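PDB 5I0F: glycoside hydrolase family 31 from Trueperella pyogenes, which degrades cycloalternan, a cyclic glucose oligosaccharide, hydrolysing its alpha-glycosidic bonds by way of a covalent glycosyl-enzyme intermediate. Local coordinates for residues M290-W298 with R629-T640. Residues are numbered along the deposited sequence; the frame is centred on the assembly and turned at random.
Sequences MPEWIFGLW and REALRPYLVAQT
Phe295 packs its side chain against helix 617-646 from the 3-10 turn that leads into strand 297-300, first of the TIM barrel. Its CB rests 3.9 Å from CD1 of Leu636. The ring lies over CB of Leu636, a CH-pi contact 4.0 Å from the centroid, while CG1 of Ile294 covers the opposite face. CD2 reaches CG2 of Val637 at 4.0 Å, and at the far end CZ meets Thr640 OG1 at 3.3 Å; that hydroxyl is hydrogen-bonded to Leu636 O. The carbonyl O of Phe295 takes a bent bond (139°) from NE of Arg629 at 2.8 Å and one from a water that also ties Arg629 O to Arg633 NE. A bend at chi2 (64°) brings the Arg629 guanidinium back beneath CD1 of Leu636, and its NH1 and NH2 reach carbonyls of Thr583, Met585 and Pro586, ahead of the last barrel strand, 587-590.

Arg633 runs alongside the turn and bends at chi3 (-38°), which lays its guanidinium over the Phe295-Gly296 peptide. NH1 meets the syn side of Glu292 OE1 at 2.6 Å, the planar groups nearly coplanar, and NH2 holds Glu630 OE2 at 2.8 Å. Two carboxylates thus balance its charge, whereas buried Arg629 gives its N-H groups mainly to backbone carbonyls, plus a water bridging Ile294 O and Gly296 O, tying the helix to the segments leading into both strands.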
ATOM      1  N   MET A 290      18.647  -5.148 -10.068  1.00 24.80           N
ATOM      2  CA  MET A 290      18.451  -6.152  -9.008  1.00 24.48           C
ATOM      3  C   MET A 290      19.231  -7.418  -9.315  1.00 23.89           C
ATOM      4  O   MET A 290      19.516  -7.698 -10.464  1.00 24.06           O
ATOM      5  CB  MET A 290      16.961  -6.474  -8.843  1.00 24.34           C
ATOM      6  CG  MET A 290      16.161  -5.387  -8.152  1.00 24.75           C
ATOM      7  SD  MET A 290      16.578  -5.291  -6.391  1.00 25.21           S
ATOM      8  CE  MET A 290      16.093  -3.639  -5.986  1.00 25.50           C
ATOM      9  N   PRO A 291      19.585  -8.191  -8.267  1.00 23.54           N
ATOM     10  CA  PRO A 291      20.295  -9.447  -8.484  1.00 23.53           C
ATOM     11  C   PRO A 291      19.355 -10.536  -9.006  1.00 23.70           C
ATOM     12  O   PRO A 291      18.151 -10.497  -8.705  1.00 23.70           O
ATOM     13  CB  PRO A 291      20.810  -9.787  -7.099  1.00 23.19           C
ATOM     14  CG  PRO A 291      19.824  -9.182  -6.160  1.00 22.56           C
ATOM     15  CD  PRO A 291      19.225  -7.992  -6.849  1.00 22.44           C
ATOM     16  N   GLU A 292      19.894 -11.490  -9.752  1.00 24.53           N
ATOM     17  CA  GLU A 292      19.061 -12.542 -10.387  1.00 25.70           C
ATOM     18  C   GLU A 292      18.283 -13.417  -9.399  1.00 23.60           C
ATOM     19  O   GLU A 292      17.223 -13.951  -9.741  1.00 22.45           O
ATOM     20  CB  GLU A 292      19.872 -13.433 -11.340  1.00 28.78           C
ATOM     21  CG  GLU A 292      21.068 -14.186 -10.741  1.00 32.33           C
ATOM     22  CD  GLU A 292      20.702 -15.411  -9.900  1.00 35.98           C
ATOM     23  OE1 GLU A 292      19.772 -16.160 -10.317  1.00 41.05           O
ATOM     24  OE2 GLU A 292      21.359 -15.655  -8.834  1.00 38.63           O
ATOM     25  N   TRP A 293      18.798 -13.564  -8.179  1.00 22.30           N
ATOM     26  CA  TRP A 293      18.132 -14.427  -7.184  1.00 21.53           C
ATOM     27  C   TRP A 293      16.744 -13.947  -6.757  1.00 20.83           C
ATOM     28  O   TRP A 293      15.986 -14.753  -6.209  1.00 20.89           O
ATOM     29  CB  TRP A 293      19.012 -14.705  -5.947  1.00 21.74           C
ATOM     30  CG  TRP A 293      19.589 -13.487  -5.195  1.00 21.57           C
ATOM     31  CD1 TRP A 293      20.858 -12.983  -5.325  1.00 22.05           C
ATOM     32  CD2 TRP A 293      18.946 -12.692  -4.190  1.00 21.17           C
ATOM     33  NE1 TRP A 293      21.034 -11.921  -4.469  1.00 22.02           N
ATOM     34  CE2 TRP A 293      19.876 -11.707  -3.777  1.00 21.44           C
ATOM     35  CE3 TRP A 293      17.679 -12.711  -3.594  1.00 20.57           C
ATOM     36  CZ2 TRP A 293      19.584 -10.768  -2.791  1.00 21.44           C
ATOM     37  CZ3 TRP A 293      17.389 -11.760  -2.601  1.00 20.67           C
ATOM     38  CH2 TRP A 293      18.340 -10.800  -2.222  1.00 20.55           C
ATOM     39  N   ILE A 294      16.380 -12.686  -7.020  1.00 19.54           N
ATOM     40  CA  ILE A 294      15.005 -12.252  -6.741  1.00 19.05           C
ATOM     41  C   ILE A 294      13.950 -12.991  -7.578  1.00 18.65           C
ATOM     42  O   ILE A 294      12.781 -13.003  -7.207  1.00 17.96           O
ATOM     43  CB  ILE A 294      14.781 -10.723  -6.819  1.00 19.28           C
ATOM     44  CG1 ILE A 294      14.933 -10.180  -8.235  1.00 19.84           C
ATOM     45  CG2 ILE A 294      15.699  -9.994  -5.832  1.00 19.44           C
ATOM     46  CD1 ILE A 294      14.220  -8.877  -8.480  1.00 19.60           C
ATOM     47  N   PHE A 295      14.370 -13.646  -8.668  1.00 18.67           N
ATOM     48  CA  PHE A 295      13.447 -14.287  -9.594  1.00 18.83           C
ATOM     49  C   PHE A 295      13.143 -15.750  -9.336  1.00 19.20           C
ATOM     50  O   PHE A 295      12.333 -16.343 -10.066  1.00 19.37           O
ATOM     51  CB  PHE A 295      13.939 -14.094 -11.026  1.00 19.80           C
ATOM     52  CG  PHE A 295      13.910 -12.667 -11.470  1.00 20.25           C
ATOM     53  CD1 PHE A 295      12.713 -11.976 -11.526  1.00 20.19           C
ATOM     54  CD2 PHE A 295      15.059 -12.028 -11.863  1.00 21.24           C
ATOM     55  CE1 PHE A 295      12.679 -10.653 -11.942  1.00 20.98           C
ATOM     56  CE2 PHE A 295      15.036 -10.700 -12.286  1.00 21.67           C
ATOM     57  CZ  PHE A 295      13.848 -10.016 -12.313  1.00 21.32           C
ATOM     58  N   GLY A 296      13.769 -16.348  -8.319  1.00 18.75           N
ATOM     59  CA  GLY A 296      13.384 -17.708  -7.903  1.00 19.04           C
ATOM     60  C   GLY A 296      12.155 -17.686  -6.991  1.00 18.18           C
ATOM     61  O   GLY A 296      11.598 -16.635  -6.711  1.00 17.86           O
ATOM     62  N   LEU A 297      11.716 -18.841  -6.519  1.00 18.28           N
ATOM     63  CA  LEU A 297      10.570 -18.876  -5.599  1.00 17.78           C
ATOM     64  C   LEU A 297      10.947 -18.302  -4.225  1.00 17.10           C
ATOM     65  O   LEU A 297      12.007 -18.643  -3.649  1.00 17.04           O
ATOM     66  CB  LEU A 297      10.047 -20.306  -5.457  1.00 18.30           C
ATOM     67  CG  LEU A 297       8.865 -20.530  -4.513  1.00 18.42           C
ATOM     68  CD1 LEU A 297       7.671 -19.713  -4.951  1.00 18.59           C
ATOM     69  CD2 LEU A 297       8.517 -22.009  -4.487  1.00 19.18           C
ATOM     70  N   TRP A 298      10.086 -17.427  -3.717  1.00 16.65           N
ATOM     71  CA  TRP A 298      10.203 -16.894  -2.365  1.00 16.72           C
ATOM     72  C   TRP A 298       9.305 -17.721  -1.431  1.00 16.57           C
ATOM     73  O   TRP A 298       8.103 -17.854  -1.697  1.00 16.73           O
ATOM     74  CB  TRP A 298       9.736 -15.446  -2.291  1.00 16.65           C
ATOM     75  CG  TRP A 298      10.615 -14.437  -2.960  1.00 17.35           C
ATOM     76  CD1 TRP A 298      11.203 -14.527  -4.190  1.00 17.71           C
ATOM     77  CD2 TRP A 298      10.988 -13.173  -2.424  1.00 17.70           C
ATOM     78  NE1 TRP A 298      11.930 -13.392  -4.456  1.00 18.16           N
ATOM     79  CE2 TRP A 298      11.815 -12.540  -3.383  1.00 18.38           C
ATOM     80  CE3 TRP A 298      10.699 -12.511  -1.230  1.00 18.39           C
ATOM     81  CZ2 TRP A 298      12.375 -11.276  -3.173  1.00 18.62           C
ATOM     82  CZ3 TRP A 298      11.247 -11.236  -1.015  1.00 18.67           C
ATOM     83  CH2 TRP A 298      12.068 -10.630  -1.988  1.00 18.51           C
ATOM     84  N   ARG A 629       9.542 -22.001 -13.646  1.00 19.92           N
ATOM     85  CA  ARG A 629      10.077 -20.760 -13.099  1.00 20.02           C
ATOM     86  C   ARG A 629      11.607 -20.696 -13.261  1.00 21.32           C
ATOM     87  O   ARG A 629      12.156 -19.657 -13.690  1.00 20.58           O
ATOM     88  CB  ARG A 629       9.684 -20.591 -11.651  1.00 19.22           C
ATOM     89  CG  ARG A 629      10.133 -19.273 -11.019  1.00 18.62           C
ATOM     90  CD  ARG A 629       9.471 -18.096 -11.698  1.00 18.39           C
ATOM     91  NE  ARG A 629       9.777 -16.814 -11.047  1.00 17.98           N
ATOM     92  CZ  ARG A 629       9.210 -15.649 -11.352  1.00 17.58           C
ATOM     93  NH1 ARG A 629       8.248 -15.565 -12.256  1.00 17.39           N
ATOM     94  NH2 ARG A 629       9.576 -14.550 -10.706  1.00 17.44           N
ATOM     95  N   GLU A 630      12.284 -21.815 -12.975  1.00 22.59           N
ATOM     96  CA  GLU A 630      13.735 -21.866 -13.115  1.00 23.77           C
ATOM     97  C   GLU A 630      14.143 -21.643 -14.568  1.00 23.44           C
ATOM     98  O   GLU A 630      15.048 -20.855 -14.827  1.00 22.02           O
ATOM     99  CB  GLU A 630      14.318 -23.186 -12.571  1.00 26.35           C
ATOM    100  CG  GLU A 630      14.180 -23.329 -11.051  1.00 27.96           C
ATOM    101  CD  GLU A 630      15.019 -22.321 -10.291  1.00 30.17           C
ATOM    102  OE1 GLU A 630      16.242 -22.526 -10.221  1.00 33.10           O
ATOM    103  OE2 GLU A 630      14.469 -21.314  -9.757  1.00 33.07           O
ATOM    104  N   ALA A 631      13.460 -22.315 -15.502  1.00 23.11           N
ATOM    105  CA  ALA A 631      13.705 -22.130 -16.940  1.00 23.84           C
ATOM    106  C   ALA A 631      13.445 -20.698 -17.434  1.00 24.23           C
ATOM    107  O   ALA A 631      14.066 -20.263 -18.411  1.00 24.20           O
ATOM    108  CB  ALA A 631      12.860 -23.107 -17.756  1.00 24.32           C
ATOM    109  N   LEU A 632      12.521 -19.986 -16.778  1.00 23.73           N
ATOM    110  CA  LEU A 632      12.246 -18.588 -17.094  1.00 24.48           C
ATOM    111  C   LEU A 632      13.285 -17.619 -16.583  1.00 24.60           C
ATOM    112  O   LEU A 632      13.274 -16.471 -17.000  1.00 24.40           O
ATOM    113  CB  LEU A 632      10.903 -18.139 -16.512  1.00 24.96           C
ATOM    114  CG  LEU A 632       9.639 -18.571 -17.203  1.00 26.04           C
ATOM    115  CD1 LEU A 632       8.462 -18.201 -16.285  1.00 26.36           C
ATOM    116  CD2 LEU A 632       9.496 -17.914 -18.573  1.00 26.64           C
ATOM    117  N   ARG A 633      14.181 -18.031 -15.691  1.00 24.94           N
ATOM    118  CA  ARG A 633      15.089 -17.055 -15.070  1.00 26.11           C
ATOM    119  C   ARG A 633      15.877 -16.200 -16.077  1.00 25.38           C
ATOM    120  O   ARG A 633      15.902 -14.986 -15.919  1.00 24.94           O
ATOM    121  CB  ARG A 633      16.070 -17.670 -14.068  1.00 27.81           C
ATOM    122  CG  ARG A 633      16.709 -16.551 -13.242  1.00 30.35           C
ATOM    123  CD  ARG A 633      17.266 -16.918 -11.890  1.00 31.93           C
ATOM    124  NE  ARG A 633      16.510 -17.903 -11.104  1.00 32.90           N
ATOM    125  CZ  ARG A 633      16.839 -18.225  -9.852  1.00 34.41           C
ATOM    126  NH1 ARG A 633      17.856 -17.609  -9.251  1.00 35.04           N
ATOM    127  NH2 ARG A 633      16.154 -19.160  -9.188  1.00 34.07           N
ATOM    128  N   PRO A 634      16.517 -16.827 -17.092  1.00 24.95           N
ATOM    129  CA  PRO A 634      17.275 -16.017 -18.060  1.00 24.83           C
ATOM    130  C   PRO A 634      16.390 -15.013 -18.802  1.00 23.92           C
ATOM    131  O   PRO A 634      16.832 -13.910 -19.073  1.00 24.27           O
ATOM    132  CB  PRO A 634      17.866 -17.028 -19.041  1.00 25.87           C
ATOM    133  CG  PRO A 634      17.537 -18.384 -18.507  1.00 26.15           C
ATOM    134  CD  PRO A 634      16.646 -18.279 -17.332  1.00 25.44           C
ATOM    135  N   TYR A 635      15.159 -15.397 -19.113  1.00 22.88           N
ATOM    136  CA  TYR A 635      14.187 -14.498 -19.736  1.00 22.42           C
ATOM    137  C   TYR A 635      13.819 -13.318 -18.808  1.00 22.00           C
ATOM    138  O   TYR A 635      13.779 -12.169 -19.250  1.00 21.88           O
ATOM    139  CB  TYR A 635      12.919 -15.275 -20.125  1.00 22.30           C
ATOM    140  CG  TYR A 635      11.882 -14.427 -20.833  1.00 22.12           C
ATOM    141  CD1 TYR A 635      12.044 -14.053 -22.180  1.00 22.68           C
ATOM    142  CD2 TYR A 635      10.739 -13.983 -20.161  1.00 21.45           C
ATOM    143  CE1 TYR A 635      11.098 -13.266 -22.828  1.00 22.45           C
ATOM    144  CE2 TYR A 635       9.789 -13.206 -20.805  1.00 21.31           C
ATOM    145  CZ  TYR A 635       9.972 -12.838 -22.128  1.00 21.86           C
ATOM    146  OH  TYR A 635       9.018 -12.048 -22.721  1.00 21.80           O
ATOM    147  N   LEU A 636      13.529 -13.617 -17.549  1.00 21.54           N
ATOM    148  CA  LEU A 636      13.185 -12.579 -16.577  1.00 21.33           C
ATOM    149  C   LEU A 636      14.351 -11.594 -16.396  1.00 21.61           C
ATOM    150  O   LEU A 636      14.144 -10.377 -16.364  1.00 21.02           O
ATOM    151  CB  LEU A 636      12.812 -13.190 -15.227  1.00 21.19           C
ATOM    152  CG  LEU A 636      11.504 -13.972 -15.154  1.00 21.59           C
ATOM    153  CD1 LEU A 636      11.409 -14.807 -13.889  1.00 21.37           C
ATOM    154  CD2 LEU A 636      10.318 -13.023 -15.227  1.00 21.99           C
ATOM    155  N   VAL A 637      15.565 -12.127 -16.280  1.00 21.51           N
ATOM    156  CA  VAL A 637      16.757 -11.291 -16.132  1.00 22.15           C
ATOM    157  C   VAL A 637      16.951 -10.381 -17.366  1.00 22.31           C
ATOM    158  O   VAL A 637      17.164  -9.162 -17.211  1.00 21.69           O
ATOM    159  CB  VAL A 637      18.026 -12.143 -15.873  1.00 22.42           C
ATOM    160  CG1 VAL A 637      19.304 -11.319 -16.015  1.00 23.29           C
ATOM    161  CG2 VAL A 637      17.988 -12.760 -14.490  1.00 22.16           C
ATOM    162  N   ALA A 638      16.878 -10.950 -18.570  1.00 22.73           N
ATOM    163  CA  ALA A 638      17.111 -10.163 -19.788  1.00 23.75           C
ATOM    164  C   ALA A 638      15.995  -9.125 -20.032  1.00 23.53           C
ATOM    165  O   ALA A 638      16.283  -7.971 -20.386  1.00 23.71           O
ATOM    166  CB  ALA A 638      17.282 -11.056 -21.003  1.00 24.73           C
ATOM    167  N   GLN A 639      14.741  -9.528 -19.835  1.00 22.37           N
ATOM    168  CA  GLN A 639      13.614  -8.626 -20.093  1.00 22.70           C
ATOM    169  C   GLN A 639      13.581  -7.471 -19.081  1.00 22.47           C
ATOM    170  O   GLN A 639      13.274  -6.331 -19.455  1.00 22.18           O
ATOM    171  CB  GLN A 639      12.289  -9.374 -20.078  1.00 22.40           C
ATOM    172  CG  GLN A 639      12.124 -10.329 -21.256  1.00 23.30           C
ATOM    173  CD  GLN A 639      12.075  -9.589 -22.579  1.00 24.31           C
ATOM    174  OE1 GLN A 639      11.378  -8.577 -22.712  1.00 23.94           O
ATOM    175  NE2 GLN A 639      12.809 -10.083 -23.559  1.00 25.37           N
ATOM    176  N   THR A 640      13.922  -7.774 -17.832  1.00 22.43           N
ATOM    177  CA  THR A 640      14.092  -6.732 -16.807  1.00 23.29           C
ATOM    178  C   THR A 640      15.177  -5.714 -17.178  1.00 24.41           C
ATOM    179  O   THR A 640      14.962  -4.505 -17.078  1.00 24.02           O
ATOM    180  CB  THR A 640      14.399  -7.346 -15.442  1.00 23.20           C
ATOM    181  OG1 THR A 640      13.279  -8.118 -15.010  1.00 22.84           O
ATOM    182  CG2 THR A 640      14.701  -6.257 -14.407  1.00 23.64           C
TER
HETATM  183  O   HOH W   1      10.532 -14.412  -7.938  1.00 18.21           O
HETATM  184  O   HOH W   2      13.653 -17.830 -12.066  1.00 30.81           O
HETATM  185  O   HOH W   3      13.264 -21.150  -7.099  1.00 27.12           O